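Long-range contacts in Tol-Pal system protein TolB (Acinetobacter baumannii, PDB 7MX5), which is the periplasmic component of the Tol-Pal system, which probably helps maintain outer membrane integrity and takes part in membrane invagination during cell division: residues F272-S276 against N304-L309; P282-R286 against K295-F299; G313-L318 against A330-N335. All blocks are in the same frame, centred on the assembly; numbering follows the deposited sequence.

Followed from the N terminus, the chain first lays down strand 271-276, half of contact 1, then turns into strand 283-288, which joins strand 294-296 in contact 2. Contact 2 is therefore nested inside the longer loop that contact 1 closes once strand 304-309 arrives. Contact 3 follows in series, when 330-335 folds back on 313-318. Contacts 2 and 3 each hold together a hairpin of its own blade, whereas contact 1 joins the two successive blades. The three are continuous: Phe274 O meets Tyr285 N, Thr308 N meets Ala317 O, and Leu297 O takes the amide NE2 of Gln332, a further tie between the blades.

Contact 1: residues F272-S276 against N304-L309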
# COMPACT_ATOMS: atom_id res chain seq x y z
N PHE A 272 -0.86 18.39 8.90
CA PHE A 272 -0.28 17.07 9.06
C PHE A 272 -0.69 16.51 10.41
O PHE A 272 -1.03 17.25 11.34
CB PHE A 272 1.25 17.09 8.92
CG PHE A 272 1.98 17.77 10.06
CD1 PHE A 272 2.33 17.07 11.20
CD2 PHE A 272 2.34 19.10 9.96
CE1 PHE A 272 3.00 17.69 12.24
CE2 PHE A 272 3.01 19.73 10.99
CZ PHE A 272 3.34 19.02 12.13
N ILE A 273 -0.67 15.18 10.52
CA ILE A 273 -1.01 14.50 11.75
C ILE A 273 0.26 13.91 12.35
O ILE A 273 1.27 13.70 11.67
CB ILE A 273 -2.07 13.40 11.53
CG1 ILE A 273 -1.49 12.23 10.74
CG2 ILE A 273 -3.29 13.97 10.83
CD1 ILE A 273 -2.35 10.99 10.76
N PHE A 274 0.20 13.65 13.66
CA PHE A 274 1.37 13.16 14.38
C PHE A 274 0.92 12.56 15.71
O PHE A 274 -0.17 12.84 16.20
CB PHE A 274 2.39 14.29 14.62
CG PHE A 274 1.88 15.40 15.49
CD1 PHE A 274 0.97 16.33 14.99
CD2 PHE A 274 2.30 15.52 16.80
CE1 PHE A 274 0.50 17.35 15.79
CE2 PHE A 274 1.83 16.54 17.60
CZ PHE A 274 0.93 17.45 17.10
N THR A 275 1.80 11.74 16.27
CA THR A 275 1.57 11.12 17.57
C THR A 275 2.16 11.99 18.67
O THR A 275 3.21 12.61 18.49
CB THR A 275 2.19 9.72 17.61
OG1 THR A 275 1.60 8.90 16.59
CG2 THR A 275 1.98 9.06 18.97
N SER A 276 1.48 12.03 19.81
CA SER A 276 1.88 12.93 20.88
C SER A 276 1.53 12.33 22.23
O SER A 276 0.48 11.71 22.39
CB SER A 276 1.19 14.29 20.72
OG SER A 276 1.53 15.14 21.80
N ASN A 304 -3.46 5.69 20.76
CA ASN A 304 -3.69 5.86 19.33
C ASN A 304 -2.45 6.52 18.74
O ASN A 304 -2.08 7.62 19.17
CB ASN A 304 -4.94 6.70 19.06
CG ASN A 304 -6.20 6.07 19.60
OD1 ASN A 304 -6.91 5.35 18.89
ND2 ASN A 304 -6.50 6.33 20.87
N ALA A 305 -1.82 5.87 17.78
CA ALA A 305 -0.53 6.34 17.29
C ALA A 305 -0.30 5.82 15.88
O ALA A 305 -1.03 4.97 15.38
CB ALA A 305 0.60 5.91 18.22
N ARG A 306 0.76 6.36 15.25
CA ARG A 306 1.22 5.91 13.94
C ARG A 306 0.11 6.02 12.89
O ARG A 306 -0.17 5.09 12.14
CB ARG A 306 1.77 4.49 14.01
CG ARG A 306 3.16 4.38 14.63
CD ARG A 306 3.11 4.37 16.15
NE ARG A 306 4.21 5.12 16.74
CZ ARG A 306 4.41 5.26 18.05
NH1 ARG A 306 3.59 4.71 18.93
NH2 ARG A 306 5.45 5.97 18.48
N GLY A 307 -0.52 7.19 12.85
CA GLY A 307 -1.60 7.41 11.91
C GLY A 307 -1.09 7.78 10.52
O GLY A 307 -0.06 8.42 10.36
N THR A 308 -1.85 7.35 9.51
CA THR A 308 -1.58 7.71 8.13
C THR A 308 -2.89 8.05 7.45
O THR A 308 -3.96 7.57 7.84
CB THR A 308 -0.86 6.58 7.37
OG1 THR A 308 -0.60 6.99 6.03
CG2 THR A 308 -1.70 5.31 7.37
N LEU A 309 -2.81 8.90 6.42
CA LEU A 309 -3.98 9.45 5.77
C LEU A 309 -4.30 8.69 4.49
O LEU A 309 -3.40 8.29 3.75
CB LEU A 309 -3.77 10.93 5.43
CG LEU A 309 -3.80 11.94 6.58
CD1 LEU A 309 -4.87 11.58 7.60
CD2 LEU A 309 -2.44 12.06 7.23
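Thr275 and Arg306 supply the hydrogen bond of this contact: the backbone N of Arg306 donates to Thr275 OG1 at 3.0 Å, with an N-H...O angle of 159°. A side-chain oxygen thus stands in for the carbonyl that a neighbouring strand of the same sheet would offer. With chi1 of Thr275 at -60°, OG1 lies beside its own backbone N, and the methyl CG2 swings over to Ala305, whose CB it meets at 3.5 Å. One threonine therefore grips the crossing with both branches, one polar and one apolar.

The other half is apolar. Ile273 and Leu309 reach toward each other tip to tip, Ile273 CG1 lying 3.6 Å from Leu309 CD2. The terminal methyl of Ile273 settles on bare backbone, with CD1 at 3.5 Å from Gly307 C. Gly307 has no side chain to intervene, which is what allows so close an approach.

In the second shell, Arg306 has positive phi and psi, an interruption of the extended backbone; its CB points away from 272-276, although the far end of the chain bends back toward that strand. The guanidinium is held by salt bridges to Asp348 and Glu262, while the carbonyl of Arg306 accepts from Ser350 OG. At the start of its strand, Asn304 is fixed by His320 and by Gln283.

The two strands run at 161° to each other, nearly antiparallel, yet the axes of the short segments come no closer than 6.1 Å and the strands belong to different sheets. This is the face-to-face packing of successive blades in a beta-propeller: strand 271-276, flanked in its own sheet by 263-265 and 283-288, lies against strand 304-309, the first of the next blade, which pairs edge to edge, within its own sheet, with strand 315-320.

Contact 2: residues P282-R286 against K295-F299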
# COMPACT_ATOMS: atom_id res chain seq x y z
N PRO A 282 -0.30 8.34 24.44
CA PRO A 282 -0.08 8.56 23.01
C PRO A 282 -1.40 8.72 22.26
O PRO A 282 -2.23 7.82 22.24
CB PRO A 282 0.67 7.30 22.56
CG PRO A 282 1.15 6.64 23.81
CD PRO A 282 0.23 7.04 24.91
N GLN A 283 -1.58 9.89 21.66
CA GLN A 283 -2.76 10.19 20.85
C GLN A 283 -2.32 10.81 19.53
O GLN A 283 -1.17 11.24 19.38
CB GLN A 283 -3.72 11.14 21.59
CG GLN A 283 -4.29 10.58 22.88
CD GLN A 283 -5.08 9.30 22.68
OE1 GLN A 283 -5.60 9.04 21.59
NE2 GLN A 283 -5.18 8.50 23.73
N ILE A 284 -3.24 10.84 18.58
CA ILE A 284 -2.98 11.40 17.26
C ILE A 284 -3.56 12.81 17.22
O ILE A 284 -4.76 13.01 17.45
CB ILE A 284 -3.59 10.53 16.15
CG1 ILE A 284 -2.78 9.24 15.98
CG2 ILE A 284 -3.64 11.30 14.83
CD1 ILE A 284 -3.39 8.26 15.02
N TYR A 285 -2.70 13.78 16.93
CA TYR A 285 -3.09 15.18 16.86
C TYR A 285 -2.93 15.69 15.43
O TYR A 285 -2.28 15.07 14.59
CB TYR A 285 -2.25 16.03 17.83
CG TYR A 285 -2.55 15.76 19.29
CD1 TYR A 285 -2.10 14.60 19.91
CD2 TYR A 285 -3.27 16.67 20.05
CE1 TYR A 285 -2.37 14.35 21.24
CE2 TYR A 285 -3.54 16.43 21.39
CZ TYR A 285 -3.09 15.27 21.97
OH TYR A 285 -3.35 15.02 23.30
N ARG A 286 -3.53 16.85 15.17
CA ARG A 286 -3.49 17.48 13.86
C ARG A 286 -2.94 18.90 14.00
O ARG A 286 -3.53 19.72 14.71
CB ARG A 286 -4.88 17.51 13.22
CG ARG A 286 -4.94 18.20 11.86
CD ARG A 286 -6.37 18.53 11.47
NE ARG A 286 -6.44 19.21 10.18
CZ ARG A 286 -6.48 20.52 10.02
NH1 ARG A 286 -6.44 21.34 11.06
NH2 ARG A 286 -6.54 21.03 8.79
N LYS A 295 -4.68 20.13 17.28
CA LYS A 295 -5.98 19.62 17.67
C LYS A 295 -5.93 18.11 17.77
O LYS A 295 -5.34 17.44 16.92
CB LYS A 295 -7.06 20.05 16.68
CG LYS A 295 -8.47 19.61 17.05
CD LYS A 295 -9.27 19.23 15.82
CE LYS A 295 -9.51 20.44 14.93
NZ LYS A 295 -9.72 20.04 13.51
N ARG A 296 -6.55 17.57 18.82
CA ARG A 296 -6.61 16.12 19.00
C ARG A 296 -7.66 15.52 18.08
O ARG A 296 -8.78 16.04 17.96
CB ARG A 296 -6.93 15.78 20.45
CG ARG A 296 -6.83 14.29 20.76
CD ARG A 296 -6.89 14.03 22.26
NE ARG A 296 -7.23 12.64 22.54
CZ ARG A 296 -7.52 12.17 23.75
NH1 ARG A 296 -7.52 12.95 24.81
NH2 ARG A 296 -7.81 10.88 23.89
N LEU A 297 -7.30 14.42 17.43
CA LEU A 297 -8.19 13.71 16.51
C LEU A 297 -8.75 12.42 17.09
O LEU A 297 -9.91 12.09 16.82
CB LEU A 297 -7.46 13.40 15.20
CG LEU A 297 -7.12 14.60 14.31
CD1 LEU A 297 -6.33 14.14 13.09
CD2 LEU A 297 -8.38 15.33 13.90
N THR A 298 -7.96 11.69 17.86
CA THR A 298 -8.37 10.40 18.40
C THR A 298 -8.72 10.54 19.88
O THR A 298 -7.92 11.06 20.66
CB THR A 298 -7.27 9.35 18.23
OG1 THR A 298 -6.04 9.86 18.76
CG2 THR A 298 -7.08 9.03 16.75
N PHE A 299 -9.92 10.08 20.25
CA PHE A 299 -10.39 10.17 21.62
C PHE A 299 -10.73 8.82 22.24
O PHE A 299 -10.92 8.75 23.46
CB PHE A 299 -11.63 11.07 21.70
CG PHE A 299 -11.39 12.47 21.22
CD1 PHE A 299 -10.85 13.43 22.07
CD2 PHE A 299 -11.70 12.84 19.92
CE1 PHE A 299 -10.62 14.72 21.63
CE2 PHE A 299 -11.48 14.13 19.48
CZ PHE A 299 -10.94 15.07 20.33
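Thr298 and Gln283 meet through a short relay of hydrogen bonds. The hydroxyl OG1 of Thr298 accepts the backbone N of Ile284 at 3.0 Å, an almost straight bond of 167°, and donates to Gln283 OE1, also at 3.0 Å and in the plane of that amide carbonyl. Gln283 OE1 has a second donor, ND2 of Asn304, and Gln283 NE2 is taken by Ser281 OG, so both the oxygen and the nitrogen of the amide have partners.

The backbone carbonyl of Ile284 is shared: Leu297 N donates to it at 2.9 Å, and Thr298 N adds a weak bond. Leu297 has left the extended conformation here, and two successive N-H groups on one oxygen resemble a classic beta bulge at the end of the hairpin. Farther along, Arg286 and Lys295 form a regular antiparallel hydrogen-bonded pair, each backbone N donating to the other's O.

Arg296 lies in the adjoining non-hydrogen-bonded pair with Tyr285. Its CG sits over one face of the Tyr285 ring, 4.2 Å from the centroid, a CH-pi contact, and Arg278 makes a cation-pi contact with the same ring. An extended chain, chi1 -172°, then carries the guanidinium of Arg296 along to Thr298 O, which NE reaches at 2.6 Å, close to the guanidinium plane. Gln283 CG covers one face of that guanidinium and Phe299 CD1 the opposite one.

Arg286 NH1 and Lys295 NZ stand 4.3 Å apart, like charges that Asp288 probably eases through a long, weak ion pair with Arg286. The chemistry implies a change of partners: beyond Arg296 the pairing becomes irregular, Ile284 O taking two N-H groups while Ile284 N turns to the Thr298 hydroxyl, itself secured by the Gln283 amide, and Thr298 O to the Arg296 guanidinium.

Contact 3: residues G313-L318 against A330-N335; sequences GKKIAL and AIQDIN
Lys315 and Asp333 face each other across a beta hairpin, the second and third strands of a propeller blade. Their chains cross obliquely, and Lys315 NZ forms a salt bridge with Asp333 OD2; the modelled separation is improbably short, so its exact length is doubtful. The lysine, bent at chi2 and chi4, passes Ile331 at about a right angle on its way, CD lying 4.1 Å from Ile331 CG2. Beyond, the other branch of Ile331 leans on Ala317, with CD1 at 3.7 Å from Ala317 CB. Phe353, from the short strand 352-353 of the following blade, touches Lys315, Ala317 and Ile331 on this face.

The opposite face carries Ile316, Leu318, Ala330 and Gln332 and looks toward the preceding blade. Here Ile316 and Ile334 cross at about a right angle, CG1 against CG1 at 3.8 Å. Leu318 takes a chi1 of 66°, which sets CG between its backbone N and carbonyl carbon and brings CD2 to 3.3 Å from Ala330 O, over the backbone of the partner strand. Gln332 extends outward from the sheet instead, its NE2 donating to Leu297 O, while Ile316 packs on the Leu297 side chain.

Between the faces, Ile316 with Gln332 and Leu318 with Ala330 are antiparallel hydrogen-bonded pairs, each closed by two bonds; the strand segments run nearly antiparallel, with their axes 4.7 Å from one another at closest. Ahead of Lys315 and after Asp333 the strands give way to less regular chain, and Ile334 CD1 lies 3.2 Å from Gly313 O. One further bond joins these ends: Ile334 N donates to Lys314 O at 2.9 Å, with N-H...O nearly linear at 177°, yet the donor stands 46° out of the carbonyl plane.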
# COMPACT_ATOMS: atom_id res chain seq x y z
N GLY A 313 -8.51 11.54 1.87
CA GLY A 313 -8.44 12.45 3.00
C GLY A 313 -9.56 12.33 4.00
O GLY A 313 -9.73 13.24 4.82
N LYS A 314 -10.33 11.25 3.98
CA LYS A 314 -11.43 11.06 4.91
C LYS A 314 -11.21 9.91 5.88
O LYS A 314 -12.08 9.66 6.72
CB LYS A 314 -12.74 10.83 4.14
CG LYS A 314 -12.81 11.50 2.78
CD LYS A 314 -14.18 12.13 2.54
CE LYS A 314 -14.19 12.94 1.25
NZ LYS A 314 -12.99 13.82 1.14
N LYS A 315 -10.08 9.21 5.80
CA LYS A 315 -9.82 8.06 6.65
C LYS A 315 -8.42 8.14 7.25
O LYS A 315 -7.52 8.77 6.69
CB LYS A 315 -9.97 6.74 5.88
CG LYS A 315 -11.27 6.60 5.11
CD LYS A 315 -12.37 6.02 5.98
CE LYS A 315 -13.61 5.68 5.16
NZ LYS A 315 -14.86 5.89 5.94
N ILE A 316 -8.25 7.48 8.40
CA ILE A 316 -6.97 7.41 9.09
C ILE A 316 -6.73 5.95 9.47
O ILE A 316 -7.54 5.35 10.19
CB ILE A 316 -6.94 8.29 10.35
CG1 ILE A 316 -6.92 9.77 9.97
CG2 ILE A 316 -5.73 7.95 11.21
CD1 ILE A 316 -7.00 10.70 11.17
N ALA A 317 -5.62 5.39 9.00
CA ALA A 317 -5.15 4.09 9.45
C ALA A 317 -4.13 4.31 10.56
O ALA A 317 -3.17 5.07 10.37
CB ALA A 317 -4.54 3.28 8.31
N LEU A 318 -4.33 3.66 11.70
CA LEU A 318 -3.52 3.93 12.87
C LEU A 318 -3.32 2.65 13.67
O LEU A 318 -3.89 1.60 13.36
CB LEU A 318 -4.16 5.00 13.75
CG LEU A 318 -5.48 4.63 14.42
CD1 LEU A 318 -5.59 5.28 15.79
CD2 LEU A 318 -6.67 5.01 13.55
N ALA A 330 -6.50 0.06 13.21
CA ALA A 330 -7.82 0.66 13.27
C ALA A 330 -7.97 1.71 12.18
O ALA A 330 -7.00 2.27 11.68
CB ALA A 330 -8.09 1.29 14.64
N ILE A 331 -9.23 1.97 11.82
CA ILE A 331 -9.59 2.96 10.82
C ILE A 331 -10.57 3.93 11.46
O ILE A 331 -11.64 3.52 11.93
CB ILE A 331 -10.20 2.32 9.56
CG1 ILE A 331 -9.26 1.26 8.98
CG2 ILE A 331 -10.52 3.38 8.52
CD1 ILE A 331 -7.91 1.80 8.57
N GLN A 332 -10.22 5.21 11.48
CA GLN A 332 -11.09 6.26 11.98
C GLN A 332 -11.54 7.14 10.83
O GLN A 332 -10.72 7.60 10.03
CB GLN A 332 -10.41 7.11 13.05
CG GLN A 332 -11.33 8.15 13.68
CD GLN A 332 -10.62 9.05 14.67
OE1 GLN A 332 -10.35 8.66 15.80
NE2 GLN A 332 -10.32 10.28 14.25
N ASP A 333 -12.85 7.38 10.74
CA ASP A 333 -13.39 8.32 9.77
C ASP A 333 -13.16 9.75 10.27
O ASP A 333 -13.48 10.07 11.42
CB ASP A 333 -14.88 8.07 9.55
CG ASP A 333 -15.37 8.61 8.22
OD1 ASP A 333 -15.63 9.83 8.13
OD2 ASP A 333 -15.50 7.81 7.26
N ILE A 334 -12.59 10.59 9.41
CA ILE A 334 -12.26 11.95 9.83
C ILE A 334 -13.53 12.79 9.97
O ILE A 334 -13.64 13.61 10.89
CB ILE A 334 -11.27 12.58 8.83
CG1 ILE A 334 -9.89 11.94 8.99
CG2 ILE A 334 -11.18 14.09 9.03
CD1 ILE A 334 -9.01 12.06 7.76
N ASN A 335 -14.50 12.59 9.08
CA ASN A 335 -15.72 13.39 9.11
C ASN A 335 -16.54 13.12 10.37
O ASN A 335 -17.09 14.06 10.97
CB ASN A 335 -16.56 13.12 7.86
CG ASN A 335 -16.41 14.20 6.81
OD1 ASN A 335 -15.30 14.65 6.51
ND2 ASN A 335 -17.53 14.63 6.25